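Local coordinates for NH(3)-dependent NAD(+) synthetase (Francisella tularensis subsp. holarctica LVS, PDB 3FIU), which belongs to the NAD synthase family, has the Rossmann-like alpha/beta fold of the HUP clan, and holds adenosine monophosphate, pyrophosphate and magnesium in a shared pocket, at residues Ala58-Ser63 against Asp73-Ile78; Gly38-Ala43 against Asn186-Ala191; Phe32-Ser37 against Ile138-Asp143. All coordinates share one frame; numbering follows the deposited sequence.

The three contacts line one pocket at the C-terminal ends of a parallel four-stranded sheet. Contact 1 and contact 3 share that sheet: strand 56-60 lies beside strand 31-35, and Leu59 N is 2.9 Å from Ile34 O. Their centres are about 12 Å apart. Contacts 2 and 3 interleave along the chain: Gly38-Ala43 continues directly from Phe32-Ser37, and 186-191 comes after 138-143. Ser42 OG is 3.2 Å from Ser37 OG. A salt bridge from Asp73 OD1 to Lys190 NZ, 2.7 Å, ties contact 1 to contact 2, with centres about 11 Å apart. All three touch AMP. Contacts 2 and 3 also bind pyrophosphate, and contact 2 adds a magnesium ligand.

Contact 1 (Ala58-Ser63 against Asp73-Ile78); sequences ALILPS and DALELI. With AMP (adenosine monophosphate), chain G.
Ala58 opens the contact on strand 56-60. Its CB points at helix 68-81 and lies 3.8 Å from Ile78 CD1. Leu59 turns its side chain away from the helix. Its carbonyl O, probably hydrogen-bonded to Leu36 N, lies 3.5 Å from AMP C2. Ile60 carries most of the packing. Its CG1 is anti to the carbonyl carbon (chi1 -57°) and the chain is extended beyond, so CD1 reaches the helix. There CD1 meets Ile78 CD1 at 3.6 Å, with the two isoleucines crossing obliquely. The same methyl touches Ala74 CB at 3.7 Å and Leu75 CG at 3.8 Å. Ile60 CD1 thus sits among three helix side chains. Leu61 leaves the strand and reads the base: its backbone N donates to AMP N1 at 2.9 Å, with an N-H...N angle of 149°. Leu61 CB lies close to AMP N1 and C2. The axes of strand 58-60 and helix 73-78 run nearly antiparallel, at 160°, and approach to 9.7 Å, as in a beta-alpha-beta crossover. Strand 56-60, helix 68-81 and strand 84-87 form this unit, with Ile78 and Leu75 also touching His85. On the other face of the strand, Leu59 packs on Tyr127 and Leu128 of helix 113-135.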
loop_
_atom_site.group_PDB
_atom_site.type_symbol
_atom_site.label_atom_id
_atom_site.label_comp_id
_atom_site.label_asym_id
_atom_site.label_seq_id
_atom_site.Cartn_x
_atom_site.Cartn_y
_atom_site.Cartn_z
ATOM N N ALA A 58 3.299 -10.172 -17.317
ATOM C CA ALA A 58 3.065 -10.948 -16.101
ATOM C C ALA A 58 4.337 -11.145 -15.292
ATOM O O ALA A 58 5.385 -11.460 -15.848
ATOM C CB ALA A 58 2.458 -12.308 -16.433
ATOM N N LEU A 59 4.238 -10.983 -13.975
ATOM C CA LEU A 59 5.331 -11.332 -13.110
ATOM C C LEU A 59 4.966 -12.602 -12.344
ATOM O O LEU A 59 3.907 -12.689 -11.754
ATOM C CB LEU A 59 5.654 -10.187 -12.132
ATOM C CG LEU A 59 5.963 -8.828 -12.739
ATOM C CD1 LEU A 59 6.479 -7.884 -11.617
ATOM C CD2 LEU A 59 6.993 -8.983 -13.875
ATOM N N ILE A 60 5.860 -13.581 -12.374
ATOM C CA ILE A 60 5.763 -14.727 -11.478
ATOM C C ILE A 60 6.771 -14.551 -10.366
ATOM O O ILE A 60 7.971 -14.394 -10.611
ATOM C CB ILE A 60 5.987 -16.039 -12.223
ATOM C CG1 ILE A 60 4.977 -16.178 -13.363
ATOM C CG2 ILE A 60 5.965 -17.285 -11.232
ATOM C CD1 ILE A 60 5.226 -17.416 -14.229
ATOM N N LEU A 61 6.283 -14.611 -9.125
ATOM C CA LEU A 61 7.064 -14.145 -7.980
ATOM C C LEU A 61 7.054 -15.161 -6.848
ATOM O O LEU A 61 6.529 -14.884 -5.747
ATOM C CB LEU A 61 6.527 -12.769 -7.501
ATOM C CG LEU A 61 6.567 -11.712 -8.600
ATOM C CD1 LEU A 61 5.791 -10.426 -8.212
ATOM C CD2 LEU A 61 8.044 -11.391 -8.847
ATOM N N PRO A 62 7.643 -16.343 -7.099
ATOM C CA PRO A 62 7.598 -17.372 -6.060
ATOM C C PRO A 62 8.472 -17.095 -4.835
ATOM O O PRO A 62 9.552 -16.499 -4.937
ATOM C CB PRO A 62 8.088 -18.623 -6.794
ATOM C CG PRO A 62 8.897 -18.121 -7.934
ATOM C CD PRO A 62 8.354 -16.797 -8.316
ATOM N N SER A 63 8.017 -17.550 -3.676
ATOM C CA SER A 63 8.903 -17.689 -2.528
ATOM C C SER A 63 9.141 -19.187 -2.337
ATOM O O SER A 63 8.543 -20.001 -3.025
ATOM C CB SER A 63 8.255 -17.104 -1.290
ATOM O OG SER A 63 7.112 -17.888 -0.931
ATOM N N ASP A 73 1.836 -23.664 -13.865
ATOM C CA ASP A 73 0.520 -23.304 -14.414
ATOM C C ASP A 73 0.479 -21.853 -14.885
ATOM O O ASP A 73 -0.103 -21.543 -15.923
ATOM C CB ASP A 73 -0.571 -23.533 -13.370
ATOM C CG ASP A 73 -0.889 -25.011 -13.147
ATOM O OD1 ASP A 73 -1.592 -25.313 -12.135
ATOM O OD2 ASP A 73 -0.423 -25.860 -13.938
ATOM N N ALA A 74 1.082 -20.959 -14.101
ATOM C CA ALA A 74 1.183 -19.545 -14.521
ATOM C C ALA A 74 1.967 -19.429 -15.846
ATOM O O ALA A 74 1.595 -18.680 -16.747
ATOM C CB ALA A 74 1.855 -18.722 -13.426
ATOM N N LEU A 75 3.087 -20.152 -15.919
ATOM C CA LEU A 75 3.911 -20.180 -17.132
ATOM C C LEU A 75 3.121 -20.724 -18.302
ATOM O O LEU A 75 3.186 -20.179 -19.398
ATOM C CB LEU A 75 5.163 -21.035 -16.925
ATOM C CG LEU A 75 6.393 -20.336 -16.356
ATOM C CD1 LEU A 75 7.521 -21.353 -16.049
ATOM C CD2 LEU A 75 6.851 -19.238 -17.326
ATOM N N GLU A 76 2.362 -21.787 -18.056
ATOM C CA GLU A 76 1.504 -22.333 -19.100
ATOM C C GLU A 76 0.542 -21.267 -19.666
ATOM O O GLU A 76 0.421 -21.114 -20.893
ATOM C CB GLU A 76 0.729 -23.553 -18.612
ATOM C CG GLU A 76 -0.058 -24.170 -19.781
ATOM C CD GLU A 76 -0.756 -25.454 -19.428
ATOM O OE1 GLU A 76 -0.216 -26.212 -18.584
ATOM O OE2 GLU A 76 -1.839 -25.700 -19.991
ATOM N N LEU A 77 -0.139 -20.541 -18.781
ATOM C CA LEU A 77 -0.992 -19.421 -19.213
ATOM C C LEU A 77 -0.268 -18.329 -20.010
ATOM O O LEU A 77 -0.751 -17.900 -21.066
ATOM C CB LEU A 77 -1.724 -18.807 -18.016
ATOM C CG LEU A 77 -2.709 -17.686 -18.373
ATOM C CD1 LEU A 77 -3.902 -18.224 -19.208
ATOM C CD2 LEU A 77 -3.156 -17.001 -17.077
ATOM N N ILE A 78 0.894 -17.902 -19.512
ATOM C CA ILE A 78 1.735 -16.932 -20.207
ATOM C C ILE A 78 2.072 -17.409 -21.647
ATOM O O ILE A 78 1.986 -16.620 -22.596
ATOM C CB ILE A 78 2.999 -16.660 -19.376
ATOM C CG1 ILE A 78 2.686 -15.731 -18.175
ATOM C CG2 ILE A 78 4.160 -16.116 -20.239
ATOM C CD1 ILE A 78 3.794 -15.771 -17.094
HETATM P P AMP G . -4.408 -15.057 -3.372
HETATM O O1P AMP G . -5.808 -14.509 -3.579
HETATM O O2P AMP G . -3.827 -14.662 -2.005
HETATM O O3P AMP G . -4.137 -16.477 -3.727
HETATM O "O5'" AMP G . -3.441 -14.179 -4.343
HETATM C "C5'" AMP G . -3.665 -12.758 -4.454
HETATM C "C4'" AMP G . -2.858 -12.243 -5.633
HETATM O "O4'" AMP G . -1.467 -12.130 -5.306
HETATM C "C3'" AMP G . -2.866 -13.183 -6.832
HETATM O "O3'" AMP G . -4.074 -12.992 -7.555
HETATM C "C2'" AMP G . -1.638 -12.708 -7.603
HETATM O "O2'" AMP G . -1.945 -11.563 -8.429
HETATM C "C1'" AMP G . -0.673 -12.315 -6.482
HETATM N N9 AMP G . 0.235 -13.455 -6.215
HETATM C C8 AMP G . 0.129 -14.380 -5.224
HETATM N N7 AMP G . 1.135 -15.292 -5.293
HETATM C C5 AMP G . 1.880 -14.958 -6.374
HETATM C C6 AMP G . 3.102 -15.491 -7.005
HETATM N N6 AMP G . 3.693 -16.610 -6.525
HETATM N N1 AMP G . 3.551 -14.817 -8.080
HETATM C C2 AMP G . 2.965 -13.717 -8.596
HETATM N N3 AMP G . 1.848 -13.150 -8.062
HETATM C C4 AMP G . 1.298 -13.742 -6.964
#

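Contact 2 (Gly38-Ala43 against Asn186-Ala191); sequences GGIDSA and NILDKA. With MG (magnesium ion), chain E; POP (pyrophosphate 2-), chain H; AMP (adenosine monophosphate), chain G.
Gly38 and Gly39 lead into helix 40-51, while helix 185-189 ends just before Lys190. The two backbones come nearest at Ile40 and Ile187, with CA atoms 5.7 Å apart. Gly38 has a positive phi of 95°, suited to glycine, and Gly39 is the N-cap of helix 40-51. Ile187 packs onto this turn. Its CG1 lies 3.4 Å from Gly38 O, and its CG2 rests against the Gly39 carbonyl and Ala43 CB. Ile40 CG1 is anti to the backbone N (chi1 -169°) and the chain turns at chi2, bringing CD1 to Leu188 CD2 at 3.8 Å. Lys190 bends at chi3 and brings NZ to Gly38 O, 2.8 Å, approaching from above, 52° out of the carbonyl plane. NZ also forms salt bridges with Asp70 and Asp73, so three oxygens grip it. Beyond the glycines, Ser42 binds POP O1 twice, from N at 2.8 Å and from OG at 2.7 Å. Asp41 OD2 binds magnesium at 2.1 Å. Glu147, AMP O1P, POP O2 and O4, and a water complete six ligands. Ser37-Ser42 matches the SGGxDS signature of the PP-loop. The helix N-terminus and the metal probably share in offsetting the pyrophosphate charge, while Lys190, held by two carboxylates, probably stays protonated.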
loop_
_atom_site.group_PDB
_atom_site.type_symbol
_atom_site.label_atom_id
_atom_site.label_comp_id
_atom_site.label_asym_id
_atom_site.label_seq_id
_atom_site.Cartn_x
_atom_site.Cartn_y
_atom_site.Cartn_z
ATOM N N GLY A 38 -0.765 -18.581 -10.530
ATOM C CA GLY A 38 -1.166 -19.916 -10.992
ATOM C C GLY A 38 -2.591 -20.194 -10.532
ATOM O O GLY A 38 -3.170 -21.241 -10.892
ATOM N N GLY A 39 -3.160 -19.241 -9.786
ATOM C CA GLY A 39 -4.600 -19.297 -9.377
ATOM C C GLY A 39 -5.554 -18.719 -10.419
ATOM O O GLY A 39 -5.143 -18.085 -11.386
ATOM N N ILE A 40 -6.854 -18.912 -10.195
ATOM C CA ILE A 40 -7.886 -18.480 -11.135
ATOM C C ILE A 40 -8.095 -16.954 -11.237
ATOM O O ILE A 40 -8.351 -16.437 -12.325
ATOM C CB ILE A 40 -9.249 -19.139 -10.774
ATOM C CG1 ILE A 40 -10.263 -18.907 -11.885
ATOM C CG2 ILE A 40 -9.820 -18.575 -9.419
ATOM C CD1 ILE A 40 -9.899 -19.602 -13.142
ATOM N N ASP A 41 -8.002 -16.229 -10.116
ATOM C CA ASP A 41 -8.300 -14.770 -10.122
ATOM C C ASP A 41 -7.293 -14.055 -10.998
ATOM O O ASP A 41 -7.658 -13.262 -11.868
ATOM C CB ASP A 41 -8.245 -14.142 -8.712
ATOM C CG ASP A 41 -9.267 -14.717 -7.740
ATOM O OD1 ASP A 41 -10.365 -15.135 -8.171
ATOM O OD2 ASP A 41 -8.942 -14.725 -6.513
ATOM N N SER A 42 -6.007 -14.347 -10.782
ATOM C CA SER A 42 -4.977 -13.668 -11.579
ATOM C C SER A 42 -4.970 -14.188 -13.011
ATOM O O SER A 42 -4.707 -13.414 -13.942
ATOM C CB SER A 42 -3.584 -13.774 -10.947
ATOM O OG SER A 42 -3.259 -15.140 -10.670
ATOM N N ALA A 43 -5.308 -15.469 -13.196
ATOM C CA ALA A 43 -5.417 -16.014 -14.556
ATOM C C ALA A 43 -6.485 -15.251 -15.383
ATOM O O ALA A 43 -6.249 -14.825 -16.542
ATOM C CB ALA A 43 -5.699 -17.514 -14.517
ATOM N N ASN A 186 -6.036 -27.166 -15.254
ATOM C CA ASN A 186 -5.570 -27.286 -13.860
ATOM C C ASN A 186 -5.843 -26.062 -12.998
ATOM O O ASN A 186 -6.074 -26.192 -11.787
ATOM C CB ASN A 186 -4.094 -27.652 -13.733
ATOM C CG ASN A 186 -3.787 -28.239 -12.378
ATOM O OD1 ASN A 186 -4.392 -29.228 -11.981
ATOM N ND2 ASN A 186 -2.903 -27.608 -11.635
ATOM N N ILE A 187 -5.834 -24.891 -13.626
ATOM C CA ILE A 187 -6.150 -23.635 -12.917
ATOM C C ILE A 187 -7.645 -23.600 -12.592
ATOM O O ILE A 187 -8.033 -23.247 -11.471
ATOM C CB ILE A 187 -5.727 -22.434 -13.752
ATOM C CG1 ILE A 187 -4.182 -22.465 -13.920
ATOM C CG2 ILE A 187 -6.200 -21.088 -13.111
ATOM C CD1 ILE A 187 -3.659 -21.381 -14.880
ATOM N N LEU A 188 -8.474 -23.993 -13.565
ATOM C CA LEU A 188 -9.924 -24.132 -13.340
ATOM C C LEU A 188 -10.245 -25.081 -12.185
ATOM O O LEU A 188 -11.155 -24.831 -11.418
ATOM C CB LEU A 188 -10.646 -24.608 -14.620
ATOM C CG LEU A 188 -10.673 -23.654 -15.840
ATOM C CD1 LEU A 188 -11.424 -24.269 -17.022
ATOM C CD2 LEU A 188 -11.260 -22.274 -15.489
ATOM N N ASP A 189 -9.502 -26.179 -12.090
ATOM C CA ASP A 189 -9.868 -27.281 -11.198
ATOM C C ASP A 189 -9.237 -27.233 -9.819
ATOM O O ASP A 189 -9.718 -27.927 -8.908
ATOM C CB ASP A 189 -9.522 -28.636 -11.845
ATOM C CG ASP A 189 -10.357 -28.931 -13.077
ATOM O OD1 ASP A 189 -11.299 -28.169 -13.382
ATOM O OD2 ASP A 189 -10.055 -29.925 -13.770
ATOM N N LYS A 190 -8.157 -26.465 -9.664
ATOM C CA LYS A 190 -7.390 -26.482 -8.414
ATOM C C LYS A 190 -8.131 -25.748 -7.304
ATOM O O LYS A 190 -8.993 -24.923 -7.573
ATOM C CB LYS A 190 -5.959 -25.944 -8.578
ATOM C CG LYS A 190 -5.823 -24.451 -8.794
ATOM C CD LYS A 190 -4.316 -23.956 -8.677
ATOM C CE LYS A 190 -3.412 -24.540 -9.761
ATOM N NZ LYS A 190 -2.164 -23.732 -10.017
ATOM N N ALA A 191 -7.800 -26.087 -6.065
ATOM C CA ALA A 191 -8.319 -25.369 -4.899
ATOM C C ALA A 191 -7.758 -23.938 -4.827
ATOM O O ALA A 191 -6.521 -23.768 -4.859
ATOM C CB ALA A 191 -7.935 -26.139 -3.604
HETATM MG MG MG E . -7.238 -14.634 -5.258
HETATM P P1 POP H . -5.266 -16.223 -7.338
HETATM O O1 POP H . -5.007 -16.001 -8.808
HETATM O O2 POP H . -5.713 -14.957 -6.664
HETATM O O3 POP H . -4.080 -16.797 -6.578
HETATM O O POP H . -6.520 -17.248 -7.214
HETATM P P2 POP H . -7.078 -17.779 -5.799
HETATM O O4 POP H . -7.602 -16.603 -4.990
HETATM O O5 POP H . -8.215 -18.653 -6.244
HETATM O O6 POP H . -6.062 -18.586 -5.027
HETATM P P AMP G . -4.408 -15.057 -3.372
HETATM O O1P AMP G . -5.808 -14.509 -3.579
HETATM O O2P AMP G . -3.827 -14.662 -2.005
HETATM O O3P AMP G . -4.137 -16.477 -3.727
HETATM O "O5'" AMP G . -3.441 -14.179 -4.343
HETATM C "C5'" AMP G . -3.665 -12.758 -4.454
HETATM C "C4'" AMP G . -2.858 -12.243 -5.633
HETATM O "O4'" AMP G . -1.467 -12.130 -5.306
HETATM C "C3'" AMP G . -2.866 -13.183 -6.832
HETATM O "O3'" AMP G . -4.074 -12.992 -7.555
HETATM C "C2'" AMP G . -1.638 -12.708 -7.603
HETATM O "O2'" AMP G . -1.945 -11.563 -8.429
HETATM C "C1'" AMP G . -0.673 -12.315 -6.482
HETATM N N9 AMP G . 0.235 -13.455 -6.215
HETATM C C8 AMP G . 0.129 -14.380 -5.224
HETATM N N7 AMP G . 1.135 -15.292 -5.293
HETATM C C5 AMP G . 1.880 -14.958 -6.374
HETATM C C6 AMP G . 3.102 -15.491 -7.005
HETATM N N6 AMP G . 3.693 -16.610 -6.525
HETATM N N1 AMP G . 3.551 -14.817 -8.080
HETATM C C2 AMP G . 2.965 -13.717 -8.596
HETATM N N3 AMP G . 1.848 -13.150 -8.062
HETATM C C4 AMP G . 1.298 -13.742 -6.964
HETATM O O HOH W 1 -7.134 -12.425 -5.639
#

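Contact 3 (Phe32-Ser37 against Ile138-Asp143); sequences FVIGLS and IVIGTD. With AMP (adenosine monophosphate), chain G; POP (pyrophosphate 2-), chain H.
Backbone hydrogen bonds join strands 31-35 and 137-139 side by side in parallel. Val33 makes both: its N donates to Ile138 O at 3.0 Å, and its O accepts from Ile140 N at 3.0 Å. The second bond is straight, 169° at the hydrogen, and lies nearly along the C=O axis. Further along, a water bridges the two segments, accepting from Gly35 N at 2.8 Å and donating to Ile140 O at 2.7 Å.

Apolar contacts occupy both sheet faces. On the Phe32 face, Ile140 CD1 meets Phe32 CD2 at 3.5 Å, approaching the ring obliquely, and Ile138 CG1 lies beside the same ring. Ile34 extends with CG1 anti to the backbone N (chi1 -174°), so its CD1 reaches both Ile140 CG2 and Thr142 CG2. On the other face, Val33 CG1 touches Val139 CG2, and helix 113-135 packs over both valines.

Ligand bonds come at the C-terminal ends of the strands. Gly35 O accepts from AMP O2' at 2.6 Å. Thr142 OG1 is hydrogen-bonded to AMP O3' at 2.5 Å. Ser37 OG donates to POP O3 at 2.5 Å.

The chemistry therefore changes along the pair, from apolar side chains around Phe32, Val33 and Ile140 to polar groups at the ligands. The two segments hold neighbouring ribose hydroxyls from two sides, and Ser37 extends the grip to the pyrophosphate.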
loop_
_atom_site.group_PDB
_atom_site.type_symbol
_atom_site.label_atom_id
_atom_site.label_comp_id
_atom_site.label_asym_id
_atom_site.label_seq_id
_atom_site.Cartn_x
_atom_site.Cartn_y
_atom_site.Cartn_z
ATOM N N PHE A 32 -0.516 -2.767 -18.905
ATOM C CA PHE A 32 -0.784 -3.433 -17.652
ATOM C C PHE A 32 0.372 -4.276 -17.182
ATOM O O PHE A 32 1.198 -4.760 -17.969
ATOM C CB PHE A 32 -1.994 -4.376 -17.822
ATOM C CG PHE A 32 -3.236 -3.688 -18.339
ATOM C CD1 PHE A 32 -3.609 -3.812 -19.683
ATOM C CD2 PHE A 32 -4.029 -2.917 -17.479
ATOM C CE1 PHE A 32 -4.760 -3.150 -20.161
ATOM C CE2 PHE A 32 -5.191 -2.277 -17.934
ATOM C CZ PHE A 32 -5.541 -2.379 -19.297
ATOM N N VAL A 33 0.383 -4.495 -15.877
ATOM C CA VAL A 33 1.222 -5.526 -15.298
ATOM C C VAL A 33 0.378 -6.244 -14.240
ATOM O O VAL A 33 -0.514 -5.627 -13.593
ATOM C CB VAL A 33 2.571 -4.950 -14.753
ATOM C CG1 VAL A 33 2.344 -3.972 -13.599
ATOM C CG2 VAL A 33 3.573 -6.091 -14.329
ATOM N N ILE A 34 0.656 -7.534 -14.069
ATOM C CA ILE A 34 -0.145 -8.367 -13.182
ATOM C C ILE A 34 0.734 -9.463 -12.593
ATOM O O ILE A 34 1.603 -9.977 -13.287
ATOM C CB ILE A 34 -1.358 -8.955 -13.918
ATOM C CG1 ILE A 34 -2.263 -9.692 -12.920
ATOM C CG2 ILE A 34 -0.919 -9.930 -15.017
ATOM C CD1 ILE A 34 -3.667 -9.858 -13.409
ATOM N N GLY A 35 0.560 -9.753 -11.299
ATOM C CA GLY A 35 1.238 -10.899 -10.685
ATOM C C GLY A 35 0.431 -12.178 -10.921
ATOM O O GLY A 35 -0.774 -12.231 -10.606
ATOM N N LEU A 36 1.076 -13.195 -11.493
ATOM C CA LEU A 36 0.402 -14.474 -11.776
ATOM C C LEU A 36 0.817 -15.557 -10.808
ATOM O O LEU A 36 1.971 -16.004 -10.809
ATOM C CB LEU A 36 0.683 -14.953 -13.211
ATOM C CG LEU A 36 -0.094 -14.492 -14.422
ATOM C CD1 LEU A 36 0.324 -15.405 -15.567
ATOM C CD2 LEU A 36 -1.592 -14.594 -14.232
ATOM N N SER A 37 -0.134 -15.984 -9.982
ATOM C CA SER A 37 0.122 -16.955 -8.932
ATOM C C SER A 37 -0.100 -18.399 -9.401
ATOM O O SER A 37 0.304 -19.325 -8.733
ATOM C CB SER A 37 -0.830 -16.689 -7.784
ATOM O OG SER A 37 -2.161 -16.854 -8.253
ATOM N N ILE A 138 -0.199 0.254 -15.640
ATOM C CA ILE A 138 -0.944 0.221 -14.379
ATOM C C ILE A 138 -1.035 -1.195 -13.811
ATOM O O ILE A 138 -1.018 -2.155 -14.570
ATOM C CB ILE A 138 -2.320 0.897 -14.454
ATOM C CG1 ILE A 138 -3.207 0.290 -15.565
ATOM C CG2 ILE A 138 -2.120 2.372 -14.646
ATOM C CD1 ILE A 138 -4.682 0.821 -15.502
ATOM N N VAL A 139 -1.119 -1.303 -12.482
ATOM C CA VAL A 139 -1.093 -2.593 -11.800
ATOM C C VAL A 139 -2.515 -3.085 -11.623
ATOM O O VAL A 139 -3.347 -2.441 -10.953
ATOM C CB VAL A 139 -0.413 -2.485 -10.389
ATOM C CG1 VAL A 139 -0.491 -3.837 -9.658
ATOM C CG2 VAL A 139 1.008 -2.021 -10.529
ATOM N N ILE A 140 -2.802 -4.235 -12.216
ATOM C CA ILE A 140 -4.112 -4.859 -12.060
ATOM C C ILE A 140 -4.171 -5.667 -10.775
ATOM O O ILE A 140 -3.391 -6.631 -10.605
ATOM C CB ILE A 140 -4.409 -5.808 -13.214
ATOM C CG1 ILE A 140 -4.473 -5.036 -14.530
ATOM C CG2 ILE A 140 -5.746 -6.573 -12.892
ATOM C CD1 ILE A 140 -4.700 -5.892 -15.757
ATOM N N GLY A 141 -5.082 -5.299 -9.871
ATOM C CA GLY A 141 -5.336 -6.090 -8.669
ATOM C C GLY A 141 -6.409 -7.137 -8.961
ATOM O O GLY A 141 -7.303 -6.907 -9.764
ATOM N N THR A 142 -6.299 -8.298 -8.316
ATOM C CA THR A 142 -7.113 -9.460 -8.718
ATOM C C THR A 142 -8.245 -9.792 -7.740
ATOM O O THR A 142 -8.943 -10.792 -7.929
ATOM C CB THR A 142 -6.248 -10.716 -8.871
ATOM O OG1 THR A 142 -5.721 -11.061 -7.597
ATOM C CG2 THR A 142 -5.096 -10.495 -9.892
ATOM N N ASP A 143 -8.398 -8.980 -6.691
ATOM C CA ASP A 143 -9.459 -9.179 -5.651
ATOM C C ASP A 143 -10.836 -9.368 -6.301
ATOM O O ASP A 143 -11.244 -8.566 -7.154
ATOM C CB ASP A 143 -9.506 -7.998 -4.680
ATOM C CG ASP A 143 -8.126 -7.656 -4.110
ATOM O OD1 ASP A 143 -7.859 -8.007 -2.944
ATOM O OD2 ASP A 143 -7.293 -7.070 -4.842
HETATM P P AMP G . -4.408 -15.057 -3.372
HETATM O O1P AMP G . -5.808 -14.509 -3.579
HETATM O O2P AMP G . -3.827 -14.662 -2.005
HETATM O O3P AMP G . -4.137 -16.477 -3.727
HETATM O "O5'" AMP G . -3.441 -14.179 -4.343
HETATM C "C5'" AMP G . -3.665 -12.758 -4.454
HETATM C "C4'" AMP G . -2.858 -12.243 -5.633
HETATM O "O4'" AMP G . -1.467 -12.130 -5.306
HETATM C "C3'" AMP G . -2.866 -13.183 -6.832
HETATM O "O3'" AMP G . -4.074 -12.992 -7.555
HETATM C "C2'" AMP G . -1.638 -12.708 -7.603
HETATM O "O2'" AMP G . -1.945 -11.563 -8.429
HETATM C "C1'" AMP G . -0.673 -12.315 -6.482
HETATM N N9 AMP G . 0.235 -13.455 -6.215
HETATM C C8 AMP G . 0.129 -14.380 -5.224
HETATM N N7 AMP G . 1.135 -15.292 -5.293
HETATM C C5 AMP G . 1.880 -14.958 -6.374
HETATM C C6 AMP G . 3.102 -15.491 -7.005
HETATM N N6 AMP G . 3.693 -16.610 -6.525
HETATM N N1 AMP G . 3.551 -14.817 -8.080
HETATM C C2 AMP G . 2.965 -13.717 -8.596
HETATM N N3 AMP G . 1.848 -13.150 -8.062
HETATM C C4 AMP G . 1.298 -13.742 -6.964
HETATM P P1 POP H . -5.266 -16.223 -7.338
HETATM O O1 POP H . -5.007 -16.001 -8.808
HETATM O O2 POP H . -5.713 -14.957 -6.664
HETATM O O3 POP H . -4.080 -16.797 -6.578
HETATM O O POP H . -6.520 -17.248 -7.214
HETATM P P2 POP H . -7.078 -17.779 -5.799
HETATM O O4 POP H . -7.602 -16.603 -4.990
HETATM O O5 POP H . -8.215 -18.653 -6.244
HETATM O O6 POP H . -6.062 -18.586 -5.027
HETATM O O HOH W 2 -1.207 -8.111 -9.859
#